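Local structure of beta-glucanase (Podospora anserina, 4LE4) at residues A[2-7]-A[231-236]; A[92-97]-A[166-171]; A[176-181]-A[189-194]. The protein probably hydrolyses beta-glucans, as a family GH131 glycoside hydrolase with a catalytic domain of the concanavalin-like clan. All coordinates share one frame; numbering follows the deposited sequence.

Contact 1: residues A[2-7]-A[231-236]; sequences TILWDG and IESGSL
Thr2, Ile3 and Trp5 pair antiparallel with Ser233, Glu232 and Ile231, joining the first strand of the chain to the end of strand 222-233 in one sheet of the beta-sandwich. The pairing is interrupted by a classic beta bulge: Leu4 and Trp5 both face Ile231, and its carbonyl takes two N-H groups. Leu4 N sits 2.8 Å from Ile231 O, while Trp5 N makes a longer but straighter bond of 3.2 Å to the same Ile231 O. Beyond the bulge, Ile231 N returns a nearly straight bond to Trp5 O (2.9 Å, 172° at the hydrogen). Toward the N terminus, Ser233 N donates to Thr2 O at 3.0 Å, whereas the reverse bond from Thr2 N to Ser233 O is weak.

Among the side chains, with Trp5 CG anti to its backbone N (chi1 167°), the terminal CD1 of Ile231 lies 3.6 Å from Trp5 CE3, reaching the benzo part of the indole at an oblique slant. Leu4, which the bulge turns toward the partner strand, brings CD2 to 3.6 Å from Ser233 OG. Trp5 NE1 is satisfied by Pro29 O, and Tyr30 meets the indole edge-to-face.

Glu232 hydrogen-bonds through its carboxylate to Thr237, and through its backbone to Tyr96 of strand 94-102, which flanks strand 222-233 on the side away from strand 2-6.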
ATOM      1  N   THR A   2     -15.137  -9.022  -9.846  1.00 32.28           N
ATOM      2  CA  THR A   2     -14.561 -10.320  -9.522  1.00 28.75           C
ATOM      3  C   THR A   2     -13.266 -10.120  -8.760  1.00 24.84           C
ATOM      4  O   THR A   2     -12.343  -9.495  -9.272  1.00 23.87           O
ATOM      5  CB  THR A   2     -14.189 -11.112 -10.777  1.00 31.23           C
ATOM      6  OG1 THR A   2     -15.346 -11.301 -11.596  1.00 36.08           O
ATOM      7  CG2 THR A   2     -13.612 -12.462 -10.385  1.00 31.18           C
ATOM      8  N   ILE A   3     -13.180 -10.659  -7.552  1.00 21.36           N
ATOM      9  CA  ILE A   3     -11.948 -10.511  -6.781  1.00 19.31           C
ATOM     10  C   ILE A   3     -10.942 -11.515  -7.292  1.00 18.72           C
ATOM     11  O   ILE A   3     -11.185 -12.724  -7.203  1.00 19.94           O
ATOM     12  CB  ILE A   3     -12.158 -10.797  -5.293  1.00 18.52           C
ATOM     13  CG1 ILE A   3     -13.096  -9.751  -4.709  1.00 19.70           C
ATOM     14  CG2 ILE A   3     -10.787 -10.821  -4.566  1.00 19.39           C
ATOM     15  CD1 ILE A   3     -13.516 -10.030  -3.256  1.00 22.44           C
ATOM     16  N   LEU A   4      -9.815 -11.032  -7.813  1.00 15.22           N
ATOM     17  CA  LEU A   4      -8.774 -11.913  -8.321  1.00 13.86           C
ATOM     18  C   LEU A   4      -7.886 -12.375  -7.184  1.00 14.39           C
ATOM     19  O   LEU A   4      -7.404 -13.506  -7.169  1.00 15.41           O
ATOM     20  CB  LEU A   4      -7.894 -11.185  -9.341  1.00 14.21           C
ATOM     21  CG  LEU A   4      -8.553 -10.699 -10.624  1.00 13.90           C
ATOM     22  CD1 LEU A   4      -7.526  -9.977 -11.475  1.00 14.37           C
ATOM     23  CD2 LEU A   4      -9.113 -11.897 -11.382  1.00 14.12           C
ATOM     24  N   TRP A   5      -7.642 -11.479  -6.237  1.00 12.59           N
ATOM     25  CA  TRP A   5      -6.799 -11.811  -5.103  1.00 11.73           C
ATOM     26  C   TRP A   5      -7.244 -10.957  -3.914  1.00 12.17           C
ATOM     27  O   TRP A   5      -7.545  -9.772  -4.055  1.00 11.17           O
ATOM     28  CB  TRP A   5      -5.326 -11.565  -5.443  1.00 10.68           C
ATOM     29  CG  TRP A   5      -4.416 -11.575  -4.230  1.00  9.74           C
ATOM     30  CD1 TRP A   5      -3.812 -12.653  -3.659  1.00 12.18           C
ATOM     31  CD2 TRP A   5      -4.004 -10.428  -3.471  1.00  8.77           C
ATOM     32  NE1 TRP A   5      -3.030 -12.253  -2.588  1.00 10.49           N
ATOM     33  CE2 TRP A   5      -3.136 -10.889  -2.454  1.00 10.64           C
ATOM     34  CE3 TRP A   5      -4.280  -9.054  -3.562  1.00 11.16           C
ATOM     35  CZ2 TRP A   5      -2.531 -10.017  -1.517  1.00  8.64           C
ATOM     36  CZ3 TRP A   5      -3.665  -8.165  -2.610  1.00  9.89           C
ATOM     37  CH2 TRP A   5      -2.810  -8.670  -1.618  1.00  8.56           C
ATOM     38  N   ASP A   6      -7.331 -11.602  -2.756  1.00 12.67           N
ATOM     39  CA  ASP A   6      -7.785 -10.962  -1.527  1.00 14.23           C
ATOM     40  C   ASP A   6      -6.642 -10.813  -0.519  1.00 13.86           C
ATOM     41  O   ASP A   6      -6.095 -11.807  -0.008  1.00 13.07           O
ATOM     42  CB  ASP A   6      -8.900 -11.804  -0.904  1.00 13.79           C
ATOM     43  CG  ASP A   6      -9.767 -11.018   0.041  1.00 18.16           C
ATOM     44  OD1 ASP A   6      -9.229 -10.100   0.712  1.00 14.51           O
ATOM     45  OD2 ASP A   6     -10.986 -11.334   0.141  1.00 16.95           O
ATOM     46  N   GLY A   7      -6.303  -9.561  -0.199  1.00 11.68           N
ATOM     47  CA  GLY A   7      -5.229  -9.358   0.741  1.00 11.67           C
ATOM     48  C   GLY A   7      -5.741  -8.709   2.004  1.00 10.52           C
ATOM     49  O   GLY A   7      -4.986  -8.030   2.686  1.00 10.07           O
ATOM     50  N   ILE A 231      -7.383  -7.090  -5.127  1.00 10.25           N
ATOM     51  CA  ILE A 231      -7.286  -6.802  -6.551  1.00  9.83           C
ATOM     52  C   ILE A 231      -8.493  -7.407  -7.247  1.00 11.69           C
ATOM     53  O   ILE A 231      -8.810  -8.573  -7.030  1.00 12.43           O
ATOM     54  CB  ILE A 231      -6.021  -7.416  -7.141  1.00 10.51           C
ATOM     55  CG1 ILE A 231      -4.769  -6.770  -6.507  1.00 10.90           C
ATOM     56  CG2 ILE A 231      -6.027  -7.185  -8.655  1.00 10.52           C
ATOM     57  CD1 ILE A 231      -3.452  -7.587  -6.750  1.00  9.74           C
ATOM     58  N   GLU A 232      -9.160  -6.619  -8.084  1.00 13.50           N
ATOM     59  CA  GLU A 232     -10.350  -7.118  -8.765  1.00 15.88           C
ATOM     60  C   GLU A 232     -10.327  -6.756 -10.255  1.00 17.03           C
ATOM     61  O   GLU A 232      -9.576  -5.875 -10.690  1.00 14.50           O
ATOM     62  CB  GLU A 232     -11.602  -6.561  -8.062  1.00 17.69           C
ATOM     63  CG  GLU A 232     -12.098  -5.270  -8.597  1.00 21.75           C
ATOM     64  CD  GLU A 232     -13.192  -4.611  -7.764  1.00 20.07           C
ATOM     65  OE1 GLU A 232     -14.132  -5.280  -7.303  1.00 21.94           O
ATOM     66  OE2 GLU A 232     -13.116  -3.386  -7.598  1.00 18.47           O
ATOM     67  N   SER A 233     -11.125  -7.466 -11.047  1.00 18.62           N
ATOM     68  CA  SER A 233     -11.178  -7.166 -12.471  1.00 21.48           C
ATOM     69  C   SER A 233     -12.623  -7.026 -12.879  1.00 24.05           C
ATOM     70  O   SER A 233     -13.521  -7.340 -12.096  1.00 23.35           O
ATOM     71  CB  SER A 233     -10.548  -8.281 -13.300  1.00 23.06           C
ATOM     72  OG  SER A 233     -11.234  -9.494 -13.062  1.00 26.29           O
ATOM     73  N   GLY A 234     -12.823  -6.555 -14.111  1.00 25.65           N
ATOM     74  CA  GLY A 234     -14.152  -6.369 -14.654  1.00 29.45           C
ATOM     75  C   GLY A 234     -15.100  -5.668 -13.704  1.00 31.79           C
ATOM     76  O   GLY A 234     -15.835  -6.324 -12.968  1.00 36.70           O
ATOM     77  N   SER A 235     -15.083  -4.346 -13.703  1.00 31.64           N
ATOM     78  CA  SER A 235     -15.967  -3.549 -12.851  1.00 30.22           C
ATOM     79  C   SER A 235     -15.354  -3.197 -11.490  1.00 27.67           C
ATOM     80  O   SER A 235     -14.927  -4.056 -10.722  1.00 27.88           O
ATOM     81  CB  SER A 235     -17.308  -4.261 -12.658  1.00 32.64           C
ATOM     82  OG  SER A 235     -18.287  -3.383 -12.141  1.00 37.62           O
ATOM     83  N   LEU A 236     -15.314  -1.907 -11.211  1.00 24.92           N
ATOM     84  CA  LEU A 236     -14.750  -1.411  -9.970  1.00 21.85           C
ATOM     85  C   LEU A 236     -15.775  -1.311  -8.852  1.00 20.20           C
ATOM     86  O   LEU A 236     -16.881  -0.798  -9.036  1.00 19.29           O
ATOM     87  CB  LEU A 236     -14.164  -0.030 -10.205  1.00 21.80           C
ATOM     88  CG  LEU A 236     -13.759   0.720  -8.938  1.00 22.54           C
ATOM     89  CD1 LEU A 236     -12.632  -0.025  -8.213  1.00 20.61           C
ATOM     90  CD2 LEU A 236     -13.335   2.106  -9.341  1.00 21.27           C
TER

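Contact 2: residues A[92-97]-A[166-171]; sequences QGKVYY and AYEIDF
Tyr97, Ile169 and Phe171 form an apolar cluster on the inner face of an antiparallel strand pair, part of the beta-sandwich expected for a concanavalin-like domain. Ile169 CD1 reaches Tyr97 CD1 at 3.8 Å, while its other branch, CG2, sits over the centre of the Phe171 ring. Tyr97 and Phe171 cross at about a right angle, with Tyr97 CE1 4.1 Å from Phe171 CE2, and Val95 CG2 comes up to the edge of the Phe171 ring. At the far end, Tyr167 CD2 packs 3.9 Å from Tyr97 CB. Tyr167 and Ile169 also touch Phe120 of the opposing sheet, so this face looks into the sandwich. Its hydroxyls are paired: Tyr97 OH with Ile90 O, Tyr167 OH with Ala118 O.

Two hydrogen-bonded pairs, Val95 with Ile169 and Tyr97 with Tyr167, hold the backbones together. Val95 N to Ile169 O is 2.8 Å. One more bond, from Phe171 N to Gly93 O, closes the end of the pairing.

On the other face Tyr96 and Glu168 lie side by side and point the same way, ring and carboxylate planes 35° apart. Glu168 CG, anti to its backbone N (chi1 170°), touches Tyr96 CE1 at 3.7 Å. Glu168 OE1 is engaged by Trp179 NE1 and Arg189 NH2. The Lys94 chain bends at its third torsion (58°), and NZ, not salt-bridged to Glu168 OE2 (5.3 Å), donates to Tyr96 OH at 2.6 Å.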
ATOM      1  N   GLN A  92      -2.553  -8.320 -16.231  1.00 15.50           N
ATOM      2  CA  GLN A  92      -2.975  -8.385 -17.619  1.00 18.05           C
ATOM      3  C   GLN A  92      -4.341  -7.726 -17.781  1.00 18.18           C
ATOM      4  O   GLN A  92      -5.245  -7.906 -16.952  1.00 19.89           O
ATOM      5  CB  GLN A  92      -3.071  -9.836 -18.082  1.00 17.46           C
ATOM      6  CG  GLN A  92      -1.788 -10.631 -17.987  1.00 19.69           C
ATOM      7  CD  GLN A  92      -0.652 -10.100 -18.875  1.00 22.34           C
ATOM      8  OE1 GLN A  92      -0.882  -9.447 -19.895  1.00 22.57           O
ATOM      9  NE2 GLN A  92       0.588 -10.407 -18.487  1.00 24.45           N
ATOM     10  N   GLY A  93      -4.497  -6.973 -18.855  1.00 18.81           N
ATOM     11  CA  GLY A  93      -5.762  -6.312 -19.087  1.00 18.44           C
ATOM     12  C   GLY A  93      -6.043  -5.185 -18.115  1.00 18.87           C
ATOM     13  O   GLY A  93      -5.122  -4.510 -17.626  1.00 17.13           O
ATOM     14  N   LYS A  94      -7.325  -4.968 -17.850  1.00 17.62           N
ATOM     15  CA  LYS A  94      -7.716  -3.909 -16.933  1.00 19.20           C
ATOM     16  C   LYS A  94      -7.965  -4.531 -15.580  1.00 17.69           C
ATOM     17  O   LYS A  94      -8.797  -5.436 -15.423  1.00 16.96           O
ATOM     18  CB  LYS A  94      -8.972  -3.179 -17.435  1.00 23.32           C
ATOM     19  CG  LYS A  94      -9.181  -1.788 -16.802  1.00 26.84           C
ATOM     20  CD  LYS A  94     -10.657  -1.376 -16.873  1.00 32.36           C
ATOM     21  CE  LYS A  94     -11.508  -2.445 -16.158  1.00 35.93           C
ATOM     22  NZ  LYS A  94     -12.989  -2.227 -16.137  1.00 37.31           N
ATOM     23  N   VAL A  95      -7.240  -4.020 -14.589  1.00 15.67           N
ATOM     24  CA  VAL A  95      -7.298  -4.539 -13.223  1.00 15.34           C
ATOM     25  C   VAL A  95      -7.346  -3.365 -12.251  1.00 14.17           C
ATOM     26  O   VAL A  95      -6.750  -2.327 -12.525  1.00 12.26           O
ATOM     27  CB  VAL A  95      -6.013  -5.342 -12.919  1.00 16.46           C
ATOM     28  CG1 VAL A  95      -6.123  -6.011 -11.568  1.00 18.23           C
ATOM     29  CG2 VAL A  95      -5.766  -6.363 -14.026  1.00 18.29           C
ATOM     30  N   TYR A  96      -8.063  -3.515 -11.136  1.00 13.11           N
ATOM     31  CA  TYR A  96      -8.141  -2.448 -10.135  1.00 11.74           C
ATOM     32  C   TYR A  96      -7.412  -2.895  -8.880  1.00 11.10           C
ATOM     33  O   TYR A  96      -7.720  -3.954  -8.327  1.00 12.37           O
ATOM     34  CB  TYR A  96      -9.589  -2.163  -9.766  1.00 13.28           C
ATOM     35  CG  TYR A  96     -10.414  -1.704 -10.940  1.00 16.13           C
ATOM     36  CD1 TYR A  96     -10.437  -0.358 -11.319  1.00 16.76           C
ATOM     37  CD2 TYR A  96     -11.173  -2.608 -11.658  1.00 17.95           C
ATOM     38  CE1 TYR A  96     -11.221   0.067 -12.403  1.00 20.16           C
ATOM     39  CE2 TYR A  96     -11.941  -2.202 -12.738  1.00 20.85           C
ATOM     40  CZ  TYR A  96     -11.963  -0.873 -13.101  1.00 20.74           C
ATOM     41  OH  TYR A  96     -12.731  -0.500 -14.184  1.00 28.08           O
ATOM     42  N   TYR A  97      -6.464  -2.082  -8.419  1.00  8.72           N
ATOM     43  CA  TYR A  97      -5.678  -2.422  -7.234  1.00  9.82           C
ATOM     44  C   TYR A  97      -6.146  -1.564  -6.068  1.00  9.89           C
ATOM     45  O   TYR A  97      -5.942  -0.357  -6.064  1.00 10.09           O
ATOM     46  CB  TYR A  97      -4.202  -2.146  -7.485  1.00  9.06           C
ATOM     47  CG  TYR A  97      -3.495  -3.223  -8.240  1.00  8.08           C
ATOM     48  CD1 TYR A  97      -3.854  -3.522  -9.553  1.00  9.12           C
ATOM     49  CD2 TYR A  97      -2.445  -3.932  -7.656  1.00  6.90           C
ATOM     50  CE1 TYR A  97      -3.166  -4.508 -10.262  1.00 10.01           C
ATOM     51  CE2 TYR A  97      -1.756  -4.916  -8.352  1.00  7.61           C
ATOM     52  CZ  TYR A  97      -2.121  -5.195  -9.660  1.00  9.46           C
ATOM     53  OH  TYR A  97      -1.392  -6.135 -10.374  1.00 10.27           O
ATOM     54  N   ALA A 166      -7.811   3.150  -5.393  1.00  8.11           N
ATOM     55  CA  ALA A 166      -7.834   2.057  -6.331  1.00  9.19           C
ATOM     56  C   ALA A 166      -7.029   2.543  -7.535  1.00  7.59           C
ATOM     57  O   ALA A 166      -7.328   3.610  -8.088  1.00  8.87           O
ATOM     58  CB  ALA A 166      -9.250   1.672  -6.761  1.00 10.58           C
ATOM     59  N   TYR A 167      -5.969   1.810  -7.898  1.00  7.76           N
ATOM     60  CA  TYR A 167      -5.215   2.154  -9.117  1.00  7.29           C
ATOM     61  C   TYR A 167      -6.005   1.438 -10.227  1.00  8.53           C
ATOM     62  O   TYR A 167      -6.226   0.248 -10.112  1.00 10.27           O
ATOM     63  CB  TYR A 167      -3.836   1.515  -9.149  1.00  7.52           C
ATOM     64  CG  TYR A 167      -2.884   1.897  -8.060  1.00  7.59           C
ATOM     65  CD1 TYR A 167      -2.865   3.185  -7.548  1.00  7.50           C
ATOM     66  CD2 TYR A 167      -1.937   0.975  -7.598  1.00  9.06           C
ATOM     67  CE1 TYR A 167      -1.911   3.559  -6.593  1.00  9.47           C
ATOM     68  CE2 TYR A 167      -0.979   1.331  -6.644  1.00  8.02           C
ATOM     69  CZ  TYR A 167      -0.970   2.631  -6.145  1.00  9.28           C
ATOM     70  OH  TYR A 167      -0.015   3.011  -5.204  1.00  8.32           O
ATOM     71  N   GLU A 168      -6.437   2.162 -11.251  1.00 10.58           N
ATOM     72  CA  GLU A 168      -7.157   1.569 -12.392  1.00 10.85           C
ATOM     73  C   GLU A 168      -6.044   1.336 -13.413  1.00 10.76           C
ATOM     74  O   GLU A 168      -5.575   2.271 -14.068  1.00  9.93           O
ATOM     75  CB  GLU A 168      -8.179   2.570 -12.943  1.00 11.23           C
ATOM     76  CG  GLU A 168      -8.794   2.098 -14.279  1.00 14.73           C
ATOM     77  CD  GLU A 168      -9.929   2.961 -14.796  1.00 18.15           C
ATOM     78  OE1 GLU A 168     -10.155   4.072 -14.281  1.00 19.33           O
ATOM     79  OE2 GLU A 168     -10.603   2.514 -15.754  1.00 23.75           O
ATOM     80  N   ILE A 169      -5.592   0.096 -13.538  1.00 11.34           N
ATOM     81  CA  ILE A 169      -4.484  -0.145 -14.428  1.00 11.04           C
ATOM     82  C   ILE A 169      -4.915  -0.926 -15.675  1.00 12.17           C
ATOM     83  O   ILE A 169      -5.573  -1.952 -15.559  1.00 14.51           O
ATOM     84  CB  ILE A 169      -3.380  -0.942 -13.693  1.00 10.49           C
ATOM     85  CG1 ILE A 169      -3.056  -0.251 -12.346  1.00 10.98           C
ATOM     86  CG2 ILE A 169      -2.118  -1.051 -14.587  1.00 12.23           C
ATOM     87  CD1 ILE A 169      -1.941  -0.886 -11.564  1.00  9.95           C
ATOM     88  N   ASP A 170      -4.553  -0.421 -16.845  1.00 12.79           N
ATOM     89  CA  ASP A 170      -4.832  -1.148 -18.083  1.00 16.09           C
ATOM     90  C   ASP A 170      -3.459  -1.581 -18.553  1.00 15.14           C
ATOM     91  O   ASP A 170      -2.729  -0.783 -19.151  1.00 15.62           O
ATOM     92  CB  ASP A 170      -5.468  -0.250 -19.149  1.00 17.44           C
ATOM     93  CG  ASP A 170      -5.956  -1.054 -20.362  1.00 21.36           C
ATOM     94  OD1 ASP A 170      -5.407  -2.153 -20.607  1.00 21.32           O
ATOM     95  OD2 ASP A 170      -6.883  -0.587 -21.060  1.00 21.43           O
ATOM     96  N   PHE A 171      -3.090  -2.830 -18.284  1.00 15.03           N
ATOM     97  CA  PHE A 171      -1.773  -3.321 -18.671  1.00 14.83           C
ATOM     98  C   PHE A 171      -1.604  -3.504 -20.187  1.00 18.17           C
ATOM     99  O   PHE A 171      -0.493  -3.645 -20.678  1.00 17.92           O
ATOM    100  CB  PHE A 171      -1.485  -4.631 -17.957  1.00 16.30           C
ATOM    101  CG  PHE A 171      -1.273  -4.482 -16.479  1.00 14.82           C
ATOM    102  CD1 PHE A 171      -0.016  -4.141 -15.974  1.00 15.87           C
ATOM    103  CD2 PHE A 171      -2.320  -4.701 -15.589  1.00 13.23           C
ATOM    104  CE1 PHE A 171       0.202  -4.016 -14.591  1.00 15.04           C
ATOM    105  CE2 PHE A 171      -2.123  -4.585 -14.207  1.00 15.81           C
ATOM    106  CZ  PHE A 171      -0.845  -4.237 -13.704  1.00 13.86           C
TER

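Contact 3: residues A[176-181]-A[189-194]; sequences VGFWHS and RKVAPV
Trp179 and Arg189 face each other across a beta hairpin whose two strands, 175-182 and 188-195, are bonded antiparallel but not in even register. The backbone bonds come in two groups. Near one end Val176 and Val194 exchange a pair, with Val194 N 2.8 Å from Val176 O and well above that carbonyl's plane. Further along, Phe178 N donates almost straight to Val191 O (3.0 Å), and Phe178 O receives Lys190 N at 2.8 Å together with a weak bond from Val191 N. Lys190 and Val191 thus share Phe178 in a classic beta bulge.

The aromatic contact is a CH-pi interaction. Arg189 CB stands 3.6 Å from the centroid of the six-membered ring of Trp179, only 10° off the ring normal, and Arg189 N lies over a face of the same indole. From there the arginine runs on with CG anti to its backbone N (chi1 171°) and bends at its third torsion (-83°), and its guanidinium has Pro193 CD over its centre. Trp179 NE1 and Arg189 NH2 both turn to Glu168 OE1, the second a salt bridge, so one carboxylate oxygen holds both partners.

Apolar packing occupies the opposite face, where Phe178 CB meets Val191 CB at 4.0 Å.

Outside the hairpin, Phe178 stacks on Trp145 of strand 142-147, and Val191 packs on both Trp145 and Trp153, so this face is set against the second sheet. Strand 163-170 continues the first sheet on the far side of strand 175-182, where Trp179 and Ala166 share backbone hydrogen bonding.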
ATOM      1  N   VAL A 176      -2.616   4.241 -16.326  1.00 12.22           N
ATOM      2  CA  VAL A 176      -3.030   4.054 -14.929  1.00 12.48           C
ATOM      3  C   VAL A 176      -3.853   5.256 -14.503  1.00 12.52           C
ATOM      4  O   VAL A 176      -3.415   6.410 -14.653  1.00 14.75           O
ATOM      5  CB  VAL A 176      -1.820   3.877 -13.975  1.00 15.49           C
ATOM      6  CG1 VAL A 176      -0.930   5.087 -14.053  1.00 18.52           C
ATOM      7  CG2 VAL A 176      -2.309   3.639 -12.508  1.00 14.61           C
ATOM      8  N   GLY A 177      -5.040   4.970 -13.975  1.00 10.63           N
ATOM      9  CA  GLY A 177      -5.968   5.989 -13.498  1.00 10.60           C
ATOM     10  C   GLY A 177      -6.021   5.899 -11.969  1.00 10.47           C
ATOM     11  O   GLY A 177      -5.645   4.878 -11.395  1.00 10.75           O
ATOM     12  N   PHE A 178      -6.530   6.940 -11.330  1.00  7.99           N
ATOM     13  CA  PHE A 178      -6.529   7.010  -9.880  1.00  9.92           C
ATOM     14  C   PHE A 178      -7.911   7.258  -9.297  1.00  9.16           C
ATOM     15  O   PHE A 178      -8.542   8.267  -9.602  1.00 10.01           O
ATOM     16  CB  PHE A 178      -5.561   8.133  -9.477  1.00  8.59           C
ATOM     17  CG  PHE A 178      -5.436   8.344  -7.983  1.00  9.92           C
ATOM     18  CD1 PHE A 178      -4.758   7.424  -7.193  1.00 12.00           C
ATOM     19  CD2 PHE A 178      -5.925   9.505  -7.410  1.00 11.20           C
ATOM     20  CE1 PHE A 178      -4.556   7.676  -5.837  1.00 10.38           C
ATOM     21  CE2 PHE A 178      -5.736   9.776  -6.065  1.00 11.73           C
ATOM     22  CZ  PHE A 178      -5.047   8.853  -5.284  1.00 10.94           C
ATOM     23  N   TRP A 179      -8.366   6.324  -8.466  1.00  9.44           N
ATOM     24  CA  TRP A 179      -9.659   6.430  -7.778  1.00 11.70           C
ATOM     25  C   TRP A 179      -9.317   6.639  -6.298  1.00 10.47           C
ATOM     26  O   TRP A 179      -8.348   6.073  -5.797  1.00  8.19           O
ATOM     27  CB  TRP A 179     -10.467   5.155  -7.959  1.00 10.91           C
ATOM     28  CG  TRP A 179     -10.911   4.969  -9.363  1.00 13.73           C
ATOM     29  CD1 TRP A 179     -10.144   4.604 -10.433  1.00 13.90           C
ATOM     30  CD2 TRP A 179     -12.249   5.129  -9.859  1.00 13.35           C
ATOM     31  NE1 TRP A 179     -10.929   4.521 -11.574  1.00 14.29           N
ATOM     32  CE2 TRP A 179     -12.220   4.842 -11.246  1.00 13.85           C
ATOM     33  CE3 TRP A 179     -13.471   5.487  -9.256  1.00 11.13           C
ATOM     34  CZ2 TRP A 179     -13.375   4.897 -12.057  1.00 15.47           C
ATOM     35  CZ3 TRP A 179     -14.618   5.546 -10.053  1.00 12.51           C
ATOM     36  CH2 TRP A 179     -14.561   5.250 -11.442  1.00 12.91           C
ATOM     37  N   HIS A 180     -10.100   7.466  -5.614  1.00  9.91           N
ATOM     38  CA  HIS A 180      -9.772   7.792  -4.233  1.00  9.44           C
ATOM     39  C   HIS A 180     -10.955   8.310  -3.456  1.00  7.62           C
ATOM     40  O   HIS A 180     -11.883   8.840  -4.031  1.00  8.78           O
ATOM     41  CB  HIS A 180      -8.700   8.906  -4.275  1.00  8.05           C
ATOM     42  CG  HIS A 180      -8.436   9.599  -2.954  1.00  9.16           C
ATOM     43  ND1 HIS A 180      -7.510   9.152  -2.033  1.00 12.42           N
ATOM     44  CD2 HIS A 180      -8.976  10.721  -2.420  1.00  5.58           C
ATOM     45  CE1 HIS A 180      -7.496   9.961  -0.987  1.00  6.39           C
ATOM     46  NE2 HIS A 180      -8.376  10.920  -1.197  1.00 11.57           N
ATOM     47  N   SER A 181     -10.902   8.142  -2.141  1.00  9.22           N
ATOM     48  CA  SER A 181     -11.895   8.733  -1.257  1.00 10.16           C
ATOM     49  C   SER A 181     -11.271   8.723   0.129  1.00  6.38           C
ATOM     50  O   SER A 181     -10.260   8.067   0.357  1.00  6.89           O
ATOM     51  CB  SER A 181     -13.196   7.937  -1.206  1.00 10.69           C
ATOM     52  OG  SER A 181     -12.996   6.755  -0.467  1.00 10.05           O
ATOM     53  N   ARG A 189     -13.192   8.777  -9.400  1.00 13.90           N
ATOM     54  CA  ARG A 189     -11.978   8.885 -10.199  1.00 16.23           C
ATOM     55  C   ARG A 189     -11.477  10.320 -10.157  1.00 16.85           C
ATOM     56  O   ARG A 189     -12.136  11.263 -10.638  1.00 18.55           O
ATOM     57  CB  ARG A 189     -12.216   8.474 -11.647  1.00 18.61           C
ATOM     58  CG  ARG A 189     -11.016   8.786 -12.507  1.00 24.01           C
ATOM     59  CD  ARG A 189     -11.357   8.776 -13.989  1.00 28.12           C
ATOM     60  NE  ARG A 189     -11.336   7.419 -14.503  1.00 31.49           N
ATOM     61  CZ  ARG A 189     -11.539   7.115 -15.784  1.00 34.45           C
ATOM     62  NH1 ARG A 189     -11.783   8.092 -16.657  1.00 33.14           N
ATOM     63  NH2 ARG A 189     -11.476   5.844 -16.193  1.00 31.87           N
ATOM     64  N   LYS A 190     -10.303  10.491  -9.582  1.00 15.21           N
ATOM     65  CA  LYS A 190      -9.750  11.818  -9.444  1.00 13.39           C
ATOM     66  C   LYS A 190      -8.711  12.213 -10.494  1.00 15.11           C
ATOM     67  O   LYS A 190      -8.407  13.402 -10.639  1.00 14.79           O
ATOM     68  CB  LYS A 190      -9.238  11.986  -8.030  1.00 13.39           C
ATOM     69  CG  LYS A 190     -10.443  11.932  -7.048  1.00 13.07           C
ATOM     70  CD  LYS A 190     -10.107  12.215  -5.594  1.00 13.45           C
ATOM     71  CE  LYS A 190     -11.390  12.030  -4.739  1.00 15.59           C
ATOM     72  NZ  LYS A 190     -11.187  12.325  -3.290  1.00 11.48           N
ATOM     73  N   VAL A 191      -8.166  11.223 -11.195  1.00 13.31           N
ATOM     74  CA  VAL A 191      -7.231  11.463 -12.304  1.00 14.50           C
ATOM     75  C   VAL A 191      -7.517  10.402 -13.392  1.00 14.17           C
ATOM     76  O   VAL A 191      -7.494   9.192 -13.133  1.00 14.22           O
ATOM     77  CB  VAL A 191      -5.737  11.355 -11.894  1.00 14.16           C
ATOM     78  CG1 VAL A 191      -4.852  11.703 -13.084  1.00 14.29           C
ATOM     79  CG2 VAL A 191      -5.438  12.287 -10.724  1.00 12.99           C
ATOM     80  N   ALA A 192      -7.863  10.873 -14.585  1.00 15.90           N
ATOM     81  CA  ALA A 192      -8.116   9.996 -15.730  1.00 15.98           C
ATOM     82  C   ALA A 192      -6.819   9.218 -16.032  1.00 16.30           C
ATOM     83  O   ALA A 192      -5.718   9.711 -15.771  1.00 16.94           O
ATOM     84  CB  ALA A 192      -8.518  10.847 -16.951  1.00 18.03           C
ATOM     85  N   PRO A 193      -6.927   8.008 -16.620  1.00 17.13           N
ATOM     86  CA  PRO A 193      -5.715   7.221 -16.916  1.00 17.61           C
ATOM     87  C   PRO A 193      -4.587   7.986 -17.595  1.00 19.01           C
ATOM     88  O   PRO A 193      -4.815   8.699 -18.590  1.00 16.43           O
ATOM     89  CB  PRO A 193      -6.245   6.078 -17.770  1.00 18.28           C
ATOM     90  CG  PRO A 193      -7.642   5.871 -17.201  1.00 19.34           C
ATOM     91  CD  PRO A 193      -8.135   7.302 -17.077  1.00 16.57           C
ATOM     92  N   VAL A 194      -3.384   7.824 -17.027  1.00 15.67           N
ATOM     93  CA  VAL A 194      -2.147   8.457 -17.471  1.00 15.67           C
ATOM     94  C   VAL A 194      -1.238   7.401 -18.115  1.00 15.67           C
ATOM     95  O   VAL A 194      -1.107   6.297 -17.587  1.00 13.25           O
ATOM     96  CB  VAL A 194      -1.389   9.062 -16.252  1.00 16.60           C
ATOM     97  CG1 VAL A 194      -0.079   9.668 -16.689  1.00 19.21           C
ATOM     98  CG2 VAL A 194      -2.249  10.081 -15.576  1.00 17.92           C
TER

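The chain begins in strand 2-6 but meets its partner at 231-236 only after 223 intervening residues, so contact 1 closes a loop around nearly the whole domain. Contact 2 is nested within it, bringing 92-97 together with 166-171 across 68 residues. Contact 3 follows in series, a local hairpin with only seven residues between its segments, also inside the loop of contact 1. All three belong to one sheet, running from strand 2-6 through 222-233, 94-102, 163-170 and 175-182 to 188-195. Contacts 2 and 3 are joined by Glu168 O and Gly177 N, 2.8 Å apart, while Leu236, at the end of the second segment of contact 1, packs on Trp179 of contact 3.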